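Local coordinates for periplasmic binding protein/LacI transcriptional regulator (Clostridium phytofermentans, PDB 3BRS) that probably binds a sugar in the cleft between its two alpha/beta domains and hands it to a membrane transporter, at residues A[68-73]-A[94-99]; A[43-48]-A[55-60]. One frame throughout, in Å; residues are numbered along the deposited sequence.

Interaction 1 of 2, residues A[68-73]-A[94-99]; sequences VILLAA and IVIDSG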
loop_
_atom_site.group_PDB
_atom_site.type_symbol
_atom_site.label_atom_id
_atom_site.label_comp_id
_atom_site.label_asym_id
_atom_site.label_seq_id
_atom_site.Cartn_x
_atom_site.Cartn_y
_atom_site.Cartn_z
ATOM N N VAL A 68 16.668 -11.362 -10.934
ATOM C CA VAL A 68 16.098 -10.496 -9.879
ATOM C C VAL A 68 14.647 -10.830 -9.706
ATOM O O VAL A 68 13.959 -11.071 -10.691
ATOM C CB VAL A 68 16.138 -8.975 -10.267
ATOM C CG1 VAL A 68 15.489 -8.110 -9.148
ATOM C CG2 VAL A 68 17.581 -8.483 -10.569
ATOM N N ILE A 69 14.154 -10.825 -8.481
ATOM C CA ILE A 69 12.700 -10.862 -8.315
ATOM C C ILE A 69 12.352 -9.598 -7.554
ATOM O O ILE A 69 13.014 -9.295 -6.540
ATOM C CB ILE A 69 12.330 -12.080 -7.464
ATOM C CG1 ILE A 69 12.163 -13.340 -8.340
ATOM C CG2 ILE A 69 11.113 -11.780 -6.511
ATOM C CD1 ILE A 69 12.288 -14.701 -7.459
ATOM N N LEU A 70 11.362 -8.826 -8.021
ATOM C CA LEU A 70 10.876 -7.671 -7.240
ATOM C C LEU A 70 9.579 -8.080 -6.545
ATOM O O LEU A 70 8.692 -8.587 -7.217
ATOM C CB LEU A 70 10.568 -6.446 -8.130
ATOM C CG LEU A 70 11.735 -5.969 -8.973
ATOM C CD1 LEU A 70 11.895 -6.833 -10.205
ATOM C CD2 LEU A 70 11.345 -4.613 -9.351
ATOM N N LEU A 71 9.401 -7.796 -5.249
ATOM C CA LEU A 71 8.358 -8.494 -4.584
ATOM C C LEU A 71 7.677 -7.531 -3.700
ATOM O O LEU A 71 8.371 -6.859 -2.930
ATOM C CB LEU A 71 8.947 -9.667 -3.766
ATOM C CG LEU A 71 8.005 -10.343 -2.780
ATOM C CD1 LEU A 71 6.769 -10.993 -3.485
ATOM C CD2 LEU A 71 8.823 -11.371 -1.959
ATOM N N ALA A 72 6.338 -7.458 -3.796
ATOM C CA ALA A 72 5.537 -6.677 -2.802
ATOM C C ALA A 72 4.947 -7.763 -1.917
ATOM O O ALA A 72 4.203 -8.610 -2.396
ATOM C CB ALA A 72 4.498 -5.790 -3.466
ATOM N N ALA A 73 5.429 -7.837 -0.657
ATOM C CA ALA A 73 5.171 -9.033 0.170
ATOM C C ALA A 73 3.735 -8.970 0.634
ATOM O O ALA A 73 3.304 -8.054 1.383
ATOM C CB ALA A 73 6.104 -9.034 1.350
ATOM N N ILE A 94 14.664 -7.424 -4.652
ATOM C CA ILE A 94 14.160 -6.054 -4.336
ATOM C C ILE A 94 12.795 -6.131 -3.710
ATOM O O ILE A 94 11.861 -6.763 -4.252
ATOM C CB ILE A 94 14.025 -5.148 -5.627
ATOM C CG1 ILE A 94 15.277 -5.160 -6.373
ATOM C CG2 ILE A 94 13.598 -3.632 -5.347
ATOM C CD1 ILE A 94 16.439 -5.034 -5.491
ATOM N N VAL A 95 12.642 -5.552 -2.532
ATOM C CA VAL A 95 11.290 -5.421 -2.003
ATOM C C VAL A 95 10.679 -4.081 -2.463
ATOM O O VAL A 95 11.306 -3.075 -2.327
ATOM C CB VAL A 95 11.193 -5.652 -0.576
ATOM C CG1 VAL A 95 9.868 -5.054 -0.075
ATOM C CG2 VAL A 95 11.257 -7.198 -0.289
ATOM N N ILE A 96 9.492 -4.119 -3.104
ATOM C CA ILE A 96 8.808 -2.898 -3.493
ATOM C C ILE A 96 7.461 -2.701 -2.682
ATOM O O ILE A 96 6.729 -3.657 -2.398
ATOM C CB ILE A 96 8.474 -2.975 -4.942
ATOM C CG1 ILE A 96 7.881 -4.350 -5.211
ATOM C CG2 ILE A 96 9.696 -2.546 -5.838
ATOM C CD1 ILE A 96 7.023 -4.392 -6.491
ATOM N N ASP A 97 7.149 -1.476 -2.291
ATOM C CA ASP A 97 5.899 -1.206 -1.541
ATOM C C ASP A 97 5.806 -1.787 -0.135
ATOM O O ASP A 97 5.639 -1.016 0.770
ATOM C CB ASP A 97 4.711 -1.646 -2.384
ATOM C CG ASP A 97 3.373 -1.464 -1.667
ATOM O OD1 ASP A 97 3.104 -0.363 -1.208
ATOM O OD2 ASP A 97 2.587 -2.400 -1.553
ATOM N N SER A 98 5.989 -3.108 0.089
ATOM C CA SER A 98 5.502 -3.716 1.343
ATOM C C SER A 98 6.470 -4.730 1.804
ATOM O O SER A 98 6.671 -5.705 1.091
ATOM C CB SER A 98 4.160 -4.386 1.179
ATOM O OG SER A 98 3.540 -4.490 2.468
ATOM N N GLY A 99 7.123 -4.469 2.946
ATOM C CA GLY A 99 8.234 -5.337 3.395
ATOM C C GLY A 99 7.838 -6.570 4.206
ATOM O O GLY A 99 6.627 -6.822 4.517
HETATM O O HOH W 1 3.876 -6.987 3.876
#

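Interaction 2 of 2, residues A[43-48]-A[55-60]; sequences MAPEKE and NELIEE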
loop_
_atom_site.group_PDB
_atom_site.type_symbol
_atom_site.label_atom_id
_atom_site.label_comp_id
_atom_site.label_asym_id
_atom_site.label_seq_id
_atom_site.Cartn_x
_atom_site.Cartn_y
_atom_site.Cartn_z
ATOM N N MET A 43 3.829 -11.498 -12.302
ATOM C CA MET A 43 3.102 -12.657 -11.821
ATOM C C MET A 43 2.430 -12.082 -10.564
ATOM O O MET A 43 3.088 -11.356 -9.872
ATOM C CB MET A 43 4.061 -13.818 -11.398
ATOM C CG MET A 43 5.108 -14.300 -12.481
ATOM S SD MET A 43 6.095 -15.732 -11.922
ATOM C CE MET A 43 5.063 -17.133 -11.534
ATOM N N ALA A 44 1.155 -12.388 -10.265
ATOM C CA ALA A 44 0.500 -11.806 -9.102
ATOM C C ALA A 44 -0.714 -12.674 -8.883
ATOM O O ALA A 44 -1.229 -13.280 -9.857
ATOM C CB ALA A 44 0.087 -10.302 -9.353
ATOM N N PRO A 45 -1.143 -12.804 -7.609
ATOM C CA PRO A 45 -2.438 -13.505 -7.378
ATOM C C PRO A 45 -3.560 -12.595 -7.832
ATOM O O PRO A 45 -3.329 -11.428 -8.346
ATOM C CB PRO A 45 -2.492 -13.630 -5.878
ATOM C CG PRO A 45 -1.029 -13.335 -5.412
ATOM C CD PRO A 45 -0.524 -12.374 -6.344
ATOM N N GLU A 46 -4.759 -13.094 -7.631
ATOM C CA GLU A 46 -5.921 -12.331 -8.015
ATOM C C GLU A 46 -6.403 -11.436 -6.946
ATOM O O GLU A 46 -7.086 -10.491 -7.221
ATOM C CB GLU A 46 -7.038 -13.204 -8.630
ATOM C CG GLU A 46 -6.597 -13.842 -9.951
ATOM C CD GLU A 46 -7.662 -14.737 -10.509
ATOM O OE1 GLU A 46 -8.209 -15.561 -9.726
ATOM O OE2 GLU A 46 -7.959 -14.621 -11.717
ATOM N N LYS A 47 -5.968 -11.684 -5.723
ATOM C CA LYS A 47 -6.355 -10.870 -4.563
ATOM C C LYS A 47 -5.153 -10.517 -3.763
ATOM O O LYS A 47 -4.381 -11.415 -3.450
ATOM C CB LYS A 47 -7.215 -11.750 -3.666
ATOM C CG LYS A 47 -8.476 -12.201 -4.376
ATOM C CD LYS A 47 -9.618 -12.015 -3.534
ATOM C CE LYS A 47 -10.050 -13.304 -3.009
ATOM N NZ LYS A 47 -11.104 -13.768 -3.977
ATOM N N GLU A 48 -5.104 -9.290 -3.233
ATOM C CA GLU A 48 -4.018 -8.796 -2.336
ATOM C C GLU A 48 -3.636 -9.641 -1.149
ATOM O O GLU A 48 -2.435 -9.651 -0.668
ATOM C CB GLU A 48 -4.304 -7.387 -1.863
ATOM C CG GLU A 48 -3.680 -6.357 -2.769
ATOM C CD GLU A 48 -3.798 -4.912 -2.253
ATOM O OE1 GLU A 48 -3.802 -4.699 -1.024
ATOM O OE2 GLU A 48 -3.808 -3.951 -3.083
ATOM N N ASN A 55 3.050 -16.916 -2.424
ATOM C CA ASN A 55 4.158 -17.867 -2.156
ATOM C C ASN A 55 4.380 -18.930 -3.233
ATOM O O ASN A 55 5.525 -19.270 -3.603
ATOM C CB ASN A 55 3.941 -18.548 -0.819
ATOM C CG ASN A 55 4.255 -17.619 0.366
ATOM O OD1 ASN A 55 4.479 -16.403 0.231
ATOM N ND2 ASN A 55 4.303 -18.203 1.499
ATOM N N GLU A 56 3.315 -19.499 -3.747
ATOM C CA GLU A 56 3.419 -20.421 -4.899
ATOM C C GLU A 56 4.058 -19.767 -6.100
ATOM O O GLU A 56 4.885 -20.372 -6.755
ATOM C CB GLU A 56 2.000 -20.818 -5.274
ATOM C CG GLU A 56 1.468 -21.906 -4.360
ATOM C CD GLU A 56 0.095 -22.401 -4.767
ATOM O OE1 GLU A 56 -0.620 -21.777 -5.631
ATOM O OE2 GLU A 56 -0.258 -23.442 -4.188
ATOM N N LEU A 57 3.641 -18.533 -6.416
ATOM C CA LEU A 57 4.170 -17.724 -7.566
ATOM C C LEU A 57 5.642 -17.374 -7.354
ATOM O O LEU A 57 6.435 -17.382 -8.283
ATOM C CB LEU A 57 3.390 -16.439 -7.622
ATOM C CG LEU A 57 1.933 -16.563 -8.176
ATOM C CD1 LEU A 57 1.204 -15.216 -8.177
ATOM C CD2 LEU A 57 1.849 -17.152 -9.598
ATOM N N ILE A 58 6.050 -17.069 -6.112
ATOM C CA ILE A 58 7.487 -16.932 -5.867
ATOM C C ILE A 58 8.219 -18.215 -6.119
ATOM O O ILE A 58 9.252 -18.189 -6.748
ATOM C CB ILE A 58 7.766 -16.516 -4.394
ATOM C CG1 ILE A 58 7.203 -15.108 -4.118
ATOM C CG2 ILE A 58 9.237 -16.724 -4.026
ATOM C CD1 ILE A 58 6.840 -14.835 -2.558
ATOM N N GLU A 59 7.735 -19.342 -5.598
ATOM C CA GLU A 59 8.415 -20.580 -5.875
ATOM C C GLU A 59 8.584 -20.771 -7.435
ATOM O O GLU A 59 9.694 -21.124 -7.945
ATOM C CB GLU A 59 7.674 -21.749 -5.210
ATOM C CG GLU A 59 7.730 -21.803 -3.671
ATOM C CD GLU A 59 6.747 -22.890 -3.044
ATOM O OE1 GLU A 59 5.828 -22.530 -2.210
ATOM O OE2 GLU A 59 6.890 -24.092 -3.411
ATOM N N GLU A 60 7.472 -20.567 -8.170
ATOM C CA GLU A 60 7.424 -20.625 -9.640
ATOM C C GLU A 60 8.443 -19.616 -10.251
ATOM O O GLU A 60 9.102 -19.927 -11.272
ATOM C CB GLU A 60 6.002 -20.321 -10.161
ATOM C CG GLU A 60 4.929 -21.449 -9.965
ATOM C CD GLU A 60 3.412 -20.987 -10.198
ATOM O OE1 GLU A 60 3.179 -19.972 -10.928
ATOM O OE2 GLU A 60 2.475 -21.658 -9.644
#

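Interaction 1 of 2, residues A[68-73]-A[94-99]
Ile96 holds CG1 between its backbone N and carbonyl carbon (chi1 46°), the crowded position, which lays CG1 across the facing backbone, 3.4 Å from Leu71 O. Leu70 and Ile94 instead keep CG and CG1 beside their backbone N atoms, so the two side chains run side by side from one sheet face, with Leu70 CG 4.1 Å from Ile94 CB. Leu71 and Val95, bridge partners, point to the other face.

Residues 68-71 and 94-96 are parallel strands, their axes 23° apart. Ile94 uses both backbone polar atoms: its N donates to Ile69 O, and its O accepts Leu71 N at 2.8 Å nearly along the C=O axis. Ile96 N reaches Leu71 O from 47° out of the carbonyl plane. The last bond, Ala73 N to Ser98 O (3.0 Å), carries the pairing past the strands. There one water donates to Ala73 O and Gly99 O and accepts from Ser98 OG.

Helix 246-262 covers Val68, Ile94 and Ile96, while helix 51-63 covers Ile69 and Leu71, the layering of a Rossmann-like domain; helix 80-83 completes the beta-alpha-beta unit. Backbone amides thus set the parallel alignment, and water bridges the loops just past the last direct bond.

Interaction 2 of 2, residues A[43-48]-A[55-60]
Leu57 faces the chain of residues 43-48 with its two methyls divided between different targets. Its CG stands beside the backbone N (chi1 -74°) and the branch is extended beyond it, so CD1 is set over the Ala44-Pro45 peptide, 3.3 Å from Ala44 C and 3.4 Å from Pro45 N. The same methyl meets the Pro45 ring, whose CD lies 3.8 Å away, the two side chains crossing obliquely.

CD2 serves Met43. The Met43 chain leaves its backbone extended through chi2 (-176°) and then bends at chi3 (59°), a turn that brings the terminal CE up to the helix. CE lies 3.8 Å from Leu57 CD2 and 3.5 Å from Leu57 O. Glu60, one helical turn further on, crosses Met43 obliquely: its CB is 3.6 Å from Met43 CE, and its OE1 comes slightly closer to that methyl, at 3.5 Å.

Residues 43-48 follow strand 39-42, and helix 51-63 folds back over them. Met43 also touches Ile9 of strand 7-11, while Pro45 rests on Val53 and Gln54 in the same helix. No hydrogen bond joins the two segments, so the chemistry implies that they meet by van der Waals contact over a mixed surface, methyl groups against methyls, a peptide face and two oxygens, with the exposed Glu60 at its edge.

Both contacts belong to the domain built on the parallel sheet of strands 39-42, 7-11, 68-71, 92-96, 107-110 and 269-271, with centres about 12 Å apart. Interaction 1 lies in its interior, where neighbouring central strands share amide hydrogen bonds and eleven of twelve touching residues are buried. Interaction 2 is nearer the surface, past the C-terminal end of edge strand 39-42, and buries 215 Å² against 454 Å², without hydrogen bonds, side chains meeting each other and backbone atoms. Helix 51-63 connects them: its Leu57 and Glu60 meet residues 43-48, while its Ile58 turns to the sheet, where Ile58 CD1 packs 4.0 Å from Leu71 CD1 of strand 68-71, the next element.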